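Local coordinates for takeout-like protein 1 (PDB 3E8T) that probably carries hydrophobic ligands in an insect, here holding ubiquinone-8 along an elongated internal pocket, at residues A[101-105]-A[106-110]; A[150-153]-A[154-158]. All coordinates share one frame; numbering follows the deposited sequence. Where two conformers were deposited one is given.

Interaction 1 of 2, residues A[101-105]-A[106-110]; sequences GRILI and LPITG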
ATOM      1  N   GLY A 101       4.811   5.034  24.894  1.00 10.01           N
ATOM      2  CA  GLY A 101       3.759   6.020  25.072  1.00 10.70           C
ATOM      3  C   GLY A 101       2.464   5.307  25.444  1.00 10.96           C
ATOM      4  O   GLY A 101       2.387   4.502  26.385  1.00 10.76           O
ATOM      5  N   ARG A 102       1.428   5.548  24.658  1.00 12.16           N
ATOM      6  CA  ARG A 102       0.141   4.942  24.925  1.00 13.67           C
ATOM      7  C   ARG A 102      -0.558   4.618  23.627  1.00 12.71           C
ATOM      8  O   ARG A 102      -0.291   5.210  22.579  1.00 13.49           O
ATOM      9  CB  ARG A 102      -0.787   5.798  25.711  1.00 16.90           C
ATOM     10  CG  ARG A 102      -1.060   7.049  25.107  1.00 17.31           C
ATOM     11  CD  ARG A 102      -2.083   7.957  25.935  1.00 19.98           C
ATOM     12  NE  ARG A 102      -2.180   9.267  25.293  1.00 21.82           N
ATOM     13  CZ  ARG A 102      -2.945   9.568  24.258  1.00 21.20           C
ATOM     14  NH1 ARG A 102      -3.854   8.731  23.788  1.00 23.89           N
ATOM     15  NH2 ARG A 102      -2.869  10.793  23.724  1.00 23.29           N
ATOM     16  N   ILE A 103      -1.423   3.637  23.719  1.00 12.55           N
ATOM     17  CA  ILE A 103      -2.321   3.325  22.647  0.50 12.02           C
ATOM     18  C   ILE A 103      -3.721   3.600  23.167  1.00 12.55           C
ATOM     19  O   ILE A 103      -4.245   2.857  23.983  1.00 12.99           O
ATOM     20  CB  ILE A 103      -2.054   1.881  22.228  0.50 16.03           C
ATOM     21  CG1 ILE A 103      -2.959   1.452  21.093  0.50 16.96           C
ATOM     22  CG2 ILE A 103      -2.099   0.970  23.421  0.50 17.03           C
ATOM     23  CD1 ILE A 103      -2.778   2.270  19.953  0.50 17.43           C
ATOM     24  N   LEU A 104      -4.300   4.692  22.676  1.00 12.99           N
ATOM     25  CA  LEU A 104      -5.612   5.143  23.122  1.00 14.61           C
ATOM     26  C   LEU A 104      -5.557   5.384  24.632  1.00 16.00           C
ATOM     27  O   LEU A 104      -4.840   6.307  25.082  1.00 24.23           O
ATOM     28  CB  LEU A 104      -6.700   4.188  22.658  1.00 14.97           C
ATOM     29  CG  LEU A 104      -6.682   3.755  21.178  1.00 18.39           C
ATOM     30  CD1 LEU A 104      -7.787   2.710  20.857  1.00 17.45           C
ATOM     31  CD2 LEU A 104      -6.687   4.912  20.155  1.00 22.00           C
ATOM     32  N   ILE A 105      -6.137   4.548  25.471  1.00 14.08           N
ATOM     33  CA  ILE A 105      -6.173   4.756  26.911  1.00 14.35           C
ATOM     34  C   ILE A 105      -5.227   3.845  27.675  1.00 15.59           C
ATOM     35  O   ILE A 105      -5.220   3.910  28.897  1.00 18.03           O
ATOM     36  CB  ILE A 105      -7.620   4.545  27.431  1.00 16.02           C
ATOM     37  CG1 ILE A 105      -8.120   3.126  27.221  1.00 15.65           C
ATOM     38  CG2 ILE A 105      -8.597   5.584  26.818  1.00 20.28           C
ATOM     39  CD1 ILE A 105      -9.419   2.816  27.939  1.00 17.79           C
ATOM     40  N   LEU A 106      -4.429   3.012  26.998  1.00 14.13           N
ATOM     41  CA  LEU A 106      -3.520   2.098  27.723  1.00 13.58           C
ATOM     42  C   LEU A 106      -2.057   2.444  27.472  1.00 13.10           C
ATOM     43  O   LEU A 106      -1.650   2.663  26.356  1.00 15.31           O
ATOM     44  CB  LEU A 106      -3.714   0.670  27.256  1.00 17.06           C
ATOM     45  CG  LEU A 106      -4.957  -0.108  27.621  1.00 20.21           C
ATOM     46  CD1 LEU A 106      -4.744  -1.586  27.162  1.00 20.00           C
ATOM     47  CD2 LEU A 106      -5.253  -0.013  29.128  1.00 25.26           C
ATOM     48  N   PRO A 107      -1.242   2.430  28.503  1.00 11.80           N
ATOM     49  CA  PRO A 107       0.188   2.567  28.283  1.00 11.18           C
ATOM     50  C   PRO A 107       0.736   1.389  27.469  1.00 10.88           C
ATOM     51  O   PRO A 107       0.224   0.258  27.620  1.00 11.32           O
ATOM     52  CB  PRO A 107       0.766   2.594  29.696  1.00 12.86           C
ATOM     53  CG  PRO A 107      -0.386   2.744  30.594  1.00 19.90           C
ATOM     54  CD  PRO A 107      -1.614   2.306  29.907  1.00 14.16           C
ATOM     55  N   ILE A 108       1.806   1.641  26.724  1.00 10.24           N
ATOM     56  CA  ILE A 108       2.443   0.559  25.962  1.00 10.27           C
ATOM     57  C   ILE A 108       3.929   0.712  26.009  1.00 10.18           C
ATOM     58  O   ILE A 108       4.459   1.803  25.930  1.00 10.69           O
ATOM     59  CB  ILE A 108       1.908   0.490  24.492  1.00 10.91           C
ATOM     60  CG1 ILE A 108       2.344  -0.796  23.802  1.00 11.67           C
ATOM     61  CG2 ILE A 108       2.301   1.765  23.701  1.00 12.11           C
ATOM     62  CD1 ILE A 108       1.583  -1.089  22.539  1.00 13.48           C
ATOM     63  N   THR A 109       4.600  -0.445  26.073  1.00 10.17           N
ATOM     64  CA  THR A 109       6.007  -0.521  25.695  0.50  9.95           C
ATOM     65  C   THR A 109       6.197  -1.871  25.006  1.00  9.96           C
ATOM     66  O   THR A 109       5.564  -2.857  25.351  1.00 10.80           O
ATOM     67  CB  THR A 109       7.012  -0.430  26.849  0.50 12.46           C
ATOM     68  OG1 THR A 109       6.789  -1.515  27.770  0.50 11.46           O
ATOM     69  CG2 THR A 109       7.023   0.951  27.521  0.50 12.78           C
ATOM     70  N   GLY A 110       7.081  -1.887  24.014  1.00  9.54           N
ATOM     71  CA  GLY A 110       7.436  -3.151  23.390  1.00 10.32           C
ATOM     72  C   GLY A 110       8.590  -2.978  22.446  1.00 10.26           C
ATOM     73  O   GLY A 110       8.847  -1.893  21.959  1.00 10.50           O
TER
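I103 and I108, two positions that face the protein interior, meet through a methyl: in one of the two conformers of I103, its CG2 lies against CB of I108 (4.2 Å) and equally close to CB of L106. The I103 and L106 side chains lie on the same face of a tight hairpin and cross at a slant, so the isoleucine bridges its turn partner and the residue two further along. With its CG1 anti to the backbone N (chi1 180°), this conformer turns CG2 back between N and carbonyl carbon, over the returning strand. Beyond the hairpin, helix 168-180 covers this face, M174 touching both I103 and L106, while F189 of helix 182-211 also packs on I103.

The backbone supplies the clamp. A type II' turn from I103 to L106 closes the loop; I103 N donates to L106 O (2.8 Å), nearly end-on to the carbonyl, whereas L106 N reaches I103 O (3.0 Å) from well above the carbonyl plane. One pair further out, R102 and P107 form a non-hydrogen-bonded antiparallel pair with diverging side chains, and I108 N donates to G101 O (2.9 Å). On the exposed side R102 takes another course: CB rests 3.3 Å from L106 O, CG sits between the backbone N and the carbonyl carbon (chi1 58°), and the extended chain runs forward to the turn. There NH1 donates to L104 O at 2.9 Å, the acceptor lying close to the guanidinium plane, which ties the arginine to the turn.

The outward side thus carries the arginine together with aliphatic I105 and P107. The inward face is aliphatic: I103 and L106 pack on the helices, and I108, a residue of the ubiquinone pocket, touches the ligand.

Interaction 2 of 2, residues A[150-153]-A[154-158]; sequences FDVK and DNAQF. With UQ8 (Ubiquinone-8), chain B.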
ATOM      1  N   PHE A 150      -7.841   4.684   2.570  1.00 15.39           N
ATOM      2  CA  PHE A 150      -8.054   3.297   2.884  1.00 15.33           C
ATOM      3  C   PHE A 150      -9.239   3.118   3.846  1.00 13.99           C
ATOM      4  O   PHE A 150      -9.628   4.045   4.590  1.00 15.72           O
ATOM      5  CB  PHE A 150      -6.772   2.652   3.464  1.00 16.32           C
ATOM      6  CG  PHE A 150      -6.441   3.097   4.845  1.00 16.06           C
ATOM      7  CD1 PHE A 150      -6.944   2.447   5.943  1.00 16.27           C
ATOM      8  CD2 PHE A 150      -5.722   4.261   5.041  1.00 18.77           C
ATOM      9  CE1 PHE A 150      -6.685   2.901   7.223  1.00 17.60           C
ATOM     10  CE2 PHE A 150      -5.462   4.725   6.341  1.00 18.47           C
ATOM     11  CZ  PHE A 150      -5.976   4.048   7.403  1.00 18.79           C
ATOM     12  N   ASP A 151      -9.755   1.909   3.842  1.00 14.13           N
ATOM     13  CA  ASP A 151     -10.810   1.521   4.777  1.00 14.57           C
ATOM     14  C   ASP A 151     -10.663   0.026   5.033  1.00 13.26           C
ATOM     15  O   ASP A 151     -10.862  -0.783   4.108  1.00 13.75           O
ATOM     16  CB  ASP A 151     -12.149   1.812   4.094  1.00 17.14           C
ATOM     17  CG  ASP A 151     -13.351   1.422   4.888  1.00 20.22           C
ATOM     18  OD1 ASP A 151     -13.237   0.931   5.998  1.00 23.09           O
ATOM     19  OD2 ASP A 151     -14.494   1.609   4.346  1.00 26.37           O
ATOM     20  N   VAL A 152     -10.272  -0.356   6.248  1.00 12.61           N
ATOM     21  CA  VAL A 152     -10.229  -1.777   6.614  1.00 12.37           C
ATOM     22  C   VAL A 152     -11.637  -2.202   6.939  1.00 13.26           C
ATOM     23  O   VAL A 152     -12.229  -1.730   7.913  1.00 14.50           O
ATOM     24  CB  VAL A 152      -9.284  -2.033   7.797  1.00 12.43           C
ATOM     25  CG1 VAL A 152      -9.250  -3.521   8.068  1.00 14.62           C
ATOM     26  CG2 VAL A 152      -7.879  -1.456   7.538  1.00 14.36           C
ATOM     27  N   LYS A 153     -12.241  -3.001   6.047  1.00 13.31           N
ATOM     28  CA  LYS A 153     -13.681  -3.257   6.198  1.00 14.52           C
ATOM     29  C   LYS A 153     -14.036  -4.422   7.083  1.00 16.31           C
ATOM     30  O   LYS A 153     -15.088  -4.380   7.724  1.00 18.73           O
ATOM     31  CB  LYS A 153     -14.325  -3.466   4.827  1.00 15.96           C
ATOM     32  CG  LYS A 153     -14.389  -2.238   4.009  1.00 18.12           C
ATOM     33  CD  LYS A 153     -15.402  -2.332   2.856  1.00 20.82           C
ATOM     34  CE  LYS A 153     -15.476  -1.038   2.165  1.00 22.70           C
ATOM     35  NZ  LYS A 153     -16.245  -0.032   2.928  1.00 29.36           N
ATOM     36  N   ASP A 154     -13.243  -5.492   7.104  1.00 15.09           N
ATOM     37  CA  ASP A 154     -13.630  -6.691   7.827  1.00 15.76           C
ATOM     38  C   ASP A 154     -13.026  -6.759   9.190  1.00 14.62           C
ATOM     39  O   ASP A 154     -13.780  -6.889  10.142  1.00 17.16           O
ATOM     40  CB  ASP A 154     -13.376  -7.965   7.044  1.00 16.33           C
ATOM     41  CG  ASP A 154     -14.321  -8.149   5.892  1.00 20.81           C
ATOM     42  OD1 ASP A 154     -15.084  -7.224   5.572  1.00 21.86           O
ATOM     43  OD2 ASP A 154     -14.261  -9.258   5.333  1.00 23.96           O
ATOM     44  N   ASN A 155     -11.694  -6.758   9.294  1.00 14.31           N
ATOM     45  CA  ASN A 155     -11.055  -6.712  10.598  0.50 13.99           C
ATOM     46  C   ASN A 155      -9.545  -6.630  10.434  1.00 13.31           C
ATOM     47  O   ASN A 155      -9.013  -6.671   9.343  1.00 14.20           O
ATOM     48  CB  ASN A 155     -11.574  -7.851  11.551  0.50 15.94           C
ATOM     49  CG  ASN A 155     -11.579  -9.232  10.893  0.50 17.94           C
ATOM     50  OD1 ASN A 155     -10.547  -9.699  10.447  0.50 17.54           O
ATOM     51  ND2 ASN A 155     -12.748  -9.861  10.804  0.50 20.88           N
ATOM     52  N   ALA A 156      -8.911  -6.407  11.565  1.00 12.68           N
ATOM     53  CA  ALA A 156      -7.479  -6.421  11.645  1.00 12.36           C
ATOM     54  C   ALA A 156      -7.082  -7.110  12.933  1.00 12.82           C
ATOM     55  O   ALA A 156      -7.764  -6.934  13.961  1.00 12.92           O
ATOM     56  CB  ALA A 156      -6.925  -5.039  11.602  1.00 13.36           C
ATOM     57  N   GLN A 157      -5.996  -7.881  12.871  1.00 11.54           N
ATOM     58  CA  GLN A 157      -5.473  -8.559  14.044  1.00 12.53           C
ATOM     59  C   GLN A 157      -4.039  -8.226  14.246  1.00 11.11           C
ATOM     60  O   GLN A 157      -3.256  -8.074  13.300  1.00 13.63           O
ATOM     61  CB  GLN A 157      -5.587 -10.070  13.957  1.00 17.77           C
ATOM     62  CG  GLN A 157      -6.961 -10.600  14.074  1.00 22.36           C
ATOM     63  CD  GLN A 157      -7.562 -10.700  12.768  1.00 22.47           C
ATOM     64  OE1 GLN A 157      -6.932 -11.222  11.841  1.00 24.38           O
ATOM     65  NE2 GLN A 157      -8.826 -10.206  12.622  1.00 25.85           N
ATOM     66  N   PHE A 158      -3.720  -8.086  15.499  1.00 11.62           N
ATOM     67  CA  PHE A 158      -2.426  -7.579  15.905  1.00 12.34           C
ATOM     68  C   PHE A 158      -1.669  -8.636  16.651  1.00 13.01           C
ATOM     69  O   PHE A 158      -2.104  -9.086  17.704  1.00 16.48           O
ATOM     70  CB  PHE A 158      -2.605  -6.318  16.798  1.00 13.13           C
ATOM     71  CG  PHE A 158      -3.306  -5.189  16.109  1.00 12.84           C
ATOM     72  CD1 PHE A 158      -2.599  -4.093  15.653  1.00 15.06           C
ATOM     73  CD2 PHE A 158      -4.700  -5.184  15.992  1.00 12.97           C
ATOM     74  CE1 PHE A 158      -3.231  -3.098  14.995  1.00 17.18           C
ATOM     75  CE2 PHE A 158      -5.322  -4.174  15.357  1.00 14.18           C
ATOM     76  CZ  PHE A 158      -4.598  -3.154  14.839  1.00 15.36           C
TER
HETATM   77  C45 UQ8 B 221       2.238  -1.184  17.937  1.00 41.01           C
HETATM   78  C44 UQ8 B 221       0.864  -0.523  18.064  1.00 39.34           C
HETATM   79  C46 UQ8 B 221       0.344  -0.746  19.459  1.00 40.20           C
HETATM   80  C43 UQ8 B 221      -0.137  -1.026  17.041  1.00 39.20           C
HETATM   81  C42 UQ8 B 221       0.480  -1.090  15.635  1.00 36.40           C
HETATM   82  C41 UQ8 B 221       0.700   0.324  15.116  1.00 33.97           C
HETATM   83  C39 UQ8 B 221       0.264   0.423  13.670  1.00 33.04           C
HETATM   84  C40 UQ8 B 221       1.223   0.894  12.578  1.00 37.10           C
HETATM   85  C38 UQ8 B 221      -1.036   0.155  13.338  1.00 29.04           C
HETATM   86  C37 UQ8 B 221      -1.548   0.205  12.050  1.00 27.70           C
HETATM   87  C36 UQ8 B 221      -2.919  -0.468  12.129  1.00 27.10           C
HETATM   88  C34 UQ8 B 221      -3.564  -0.669  10.770  1.00 26.04           C
HETATM   89  C35 UQ8 B 221      -4.710  -1.451  10.768  1.00 27.64           C
HETATM   90  C33 UQ8 B 221      -2.980  -0.163   9.611  1.00 24.02           C
HETATM   91  C32 UQ8 B 221      -3.453  -0.225   8.304  1.00 27.74           C
HETATM   92  C31 UQ8 B 221      -2.233  -0.136   7.349  1.00 25.98           C
HETATM   93  C29 UQ8 B 221      -2.621  -0.026   5.881  1.00 27.81           C
HETATM   94  C30 UQ8 B 221      -3.771   0.934   5.441  1.00 29.58           C
HETATM   95  C28 UQ8 B 221      -1.949  -0.788   4.931  1.00 30.30           C
HETATM   96  C27 UQ8 B 221      -2.209  -0.781   3.566  1.00 29.80           C
HETATM   97  C26 UQ8 B 221      -0.945  -1.078   2.746  1.00 29.70           C
HETATM   98  C24 UQ8 B 221      -1.295  -1.305   1.271  1.00 29.29           C
HETATM   99  C25 UQ8 B 221      -2.075  -2.558   0.836  1.00 31.99           C
HETATM  100  C23 UQ8 B 221      -0.913  -0.372   0.332  1.00 28.86           C
HETATM  101  C22 UQ8 B 221      -1.137  -0.418  -1.046  1.00 31.24           C
HETATM  102  C21 UQ8 B 221      -0.702   0.885  -1.716  1.00 33.40           C
HETATM  103  C19 UQ8 B 221      -1.212   1.086  -3.143  1.00 34.02           C
HETATM  104  C20 UQ8 B 221      -0.891   2.477  -3.689  1.00 34.05           C
HETATM  105  C18 UQ8 B 221      -0.797  -0.038  -4.103  1.00 35.70           C
HETATM  106  C17 UQ8 B 221      -1.246   0.258  -5.541  1.00 38.34           C
HETATM  107  C16 UQ8 B 221      -1.290  -1.000  -6.425  1.00 42.71           C
HETATM  108  C14 UQ8 B 221      -1.367  -0.572  -7.887  1.00 45.11           C
HETATM  109  C15 UQ8 B 221      -2.241   0.639  -8.265  1.00 46.33           C
HETATM  110  C13 UQ8 B 221      -0.641  -1.232  -8.875  1.00 46.25           C
HETATM  111  C12 UQ8 B 221      -0.672  -0.854 -10.216  1.00 46.77           C
HETATM  112  C11 UQ8 B 221      -0.400  -2.017 -11.192  1.00 49.12           C
HETATM  113  C9  UQ8 B 221      -1.022  -1.748 -12.575  1.00 50.96           C
HETATM  114  C10 UQ8 B 221      -1.357  -0.262 -12.790  1.00 51.64           C
HETATM  115  C8  UQ8 B 221      -0.069  -2.262 -13.650  1.00 51.26           C
HETATM  116  C7  UQ8 B 221       0.588  -1.135 -14.454  1.00 62.77           C
HETATM  117  C6  UQ8 B 221      -0.300  -0.604 -15.605  1.00 52.06           C
HETATM  118  C1  UQ8 B 221      -0.404   0.777 -15.808  1.00 54.07           C
HETATM  119  C1M UQ8 B 221       0.298   1.626 -14.954  1.00 59.53           C
HETATM  120  C2  UQ8 B 221      -1.195   1.314 -16.831  1.00 54.90           C
HETATM  121  O2  UQ8 B 221      -1.282   2.532 -17.012  1.00 50.23           O
HETATM  122  C3  UQ8 B 221      -1.893   0.469 -17.680  1.00 53.03           C
HETATM  123  O3  UQ8 B 221      -2.661   0.994 -18.677  1.00 53.28           O
HETATM  124  C3M UQ8 B 221      -1.861   1.245 -19.831  1.00 57.12           C
HETATM  125  C4  UQ8 B 221      -1.816  -0.906 -17.501  1.00 51.72           C
HETATM  126  O4  UQ8 B 221      -2.512  -1.723 -18.348  1.00 54.07           O
HETATM  127  C4M UQ8 B 221      -3.898  -1.350 -18.387  1.00 55.49           C
HETATM  128  C5  UQ8 B 221      -1.028  -1.439 -16.471  1.00 57.52           C
HETATM  129  O5  UQ8 B 221      -0.971  -2.665 -16.344  1.00 56.03           O
HETATM  130  O   HOH W   1     -16.228  -5.538  10.048  1.00 35.04           O
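V152 and A156 meet across a sharp corner in the chain, CG1 of the valine standing 4.5 Å from CB of the alanine and closer still, 3.4 Å, to N155 O. The chi1 of -177° sets CG1 beside the carbonyl carbon, on the inside of the bend, where W182 of helix 182-211 also packs on V152. Close packing continues along the ligand: methyl C30 of ubiquinone-8 sits 3.5 Å above one face of the F150 ring, offset toward its rim, and C36 lies at the edge of the F158 ring, near its plane, 3.9 Å from CE1. A leucine in place of F150 has no flat face to offer, and the C30 methyl would probably lose its cover on that side.

The corner is a classic beta bulge, D154 and N155 both facing K119, and the strand directions change by 84° as the chain passes it. Outside the bend the contacts are polar and wetter. One water donates to both K153 O and D154 O, K153 NZ makes a salt bridge with D151 OD2 (2.8 Å) from above the carboxylate plane, and D154 OD1 accepts from N120 ND2. Further on, in one conformer of N155, Q157 NE2 reaches its OD1 from well above that carbonyl's plane.

Interactions 1 and 2 belong to the same curled antiparallel sheet, their centres about 20 Å apart and their nearest atoms about 7 Å apart without touching. Interaction 1 lies far from the chain centre, about 26 Å, and joins strand 102-103 to the start of strand 106-111 through backbone hydrogen bonds; interaction 2 is nearer, about 13 Å, and has none between its segments, its backbone bonds running instead to strand 113-133. Each is partly buried, with apolar side chains turned to the helices or ligand; the outward side is polar in interaction 2 and mixed in interaction 1. Both contribute to the ubiquinone pocket: one residue from 106-110, two aromatic rings from 150-158.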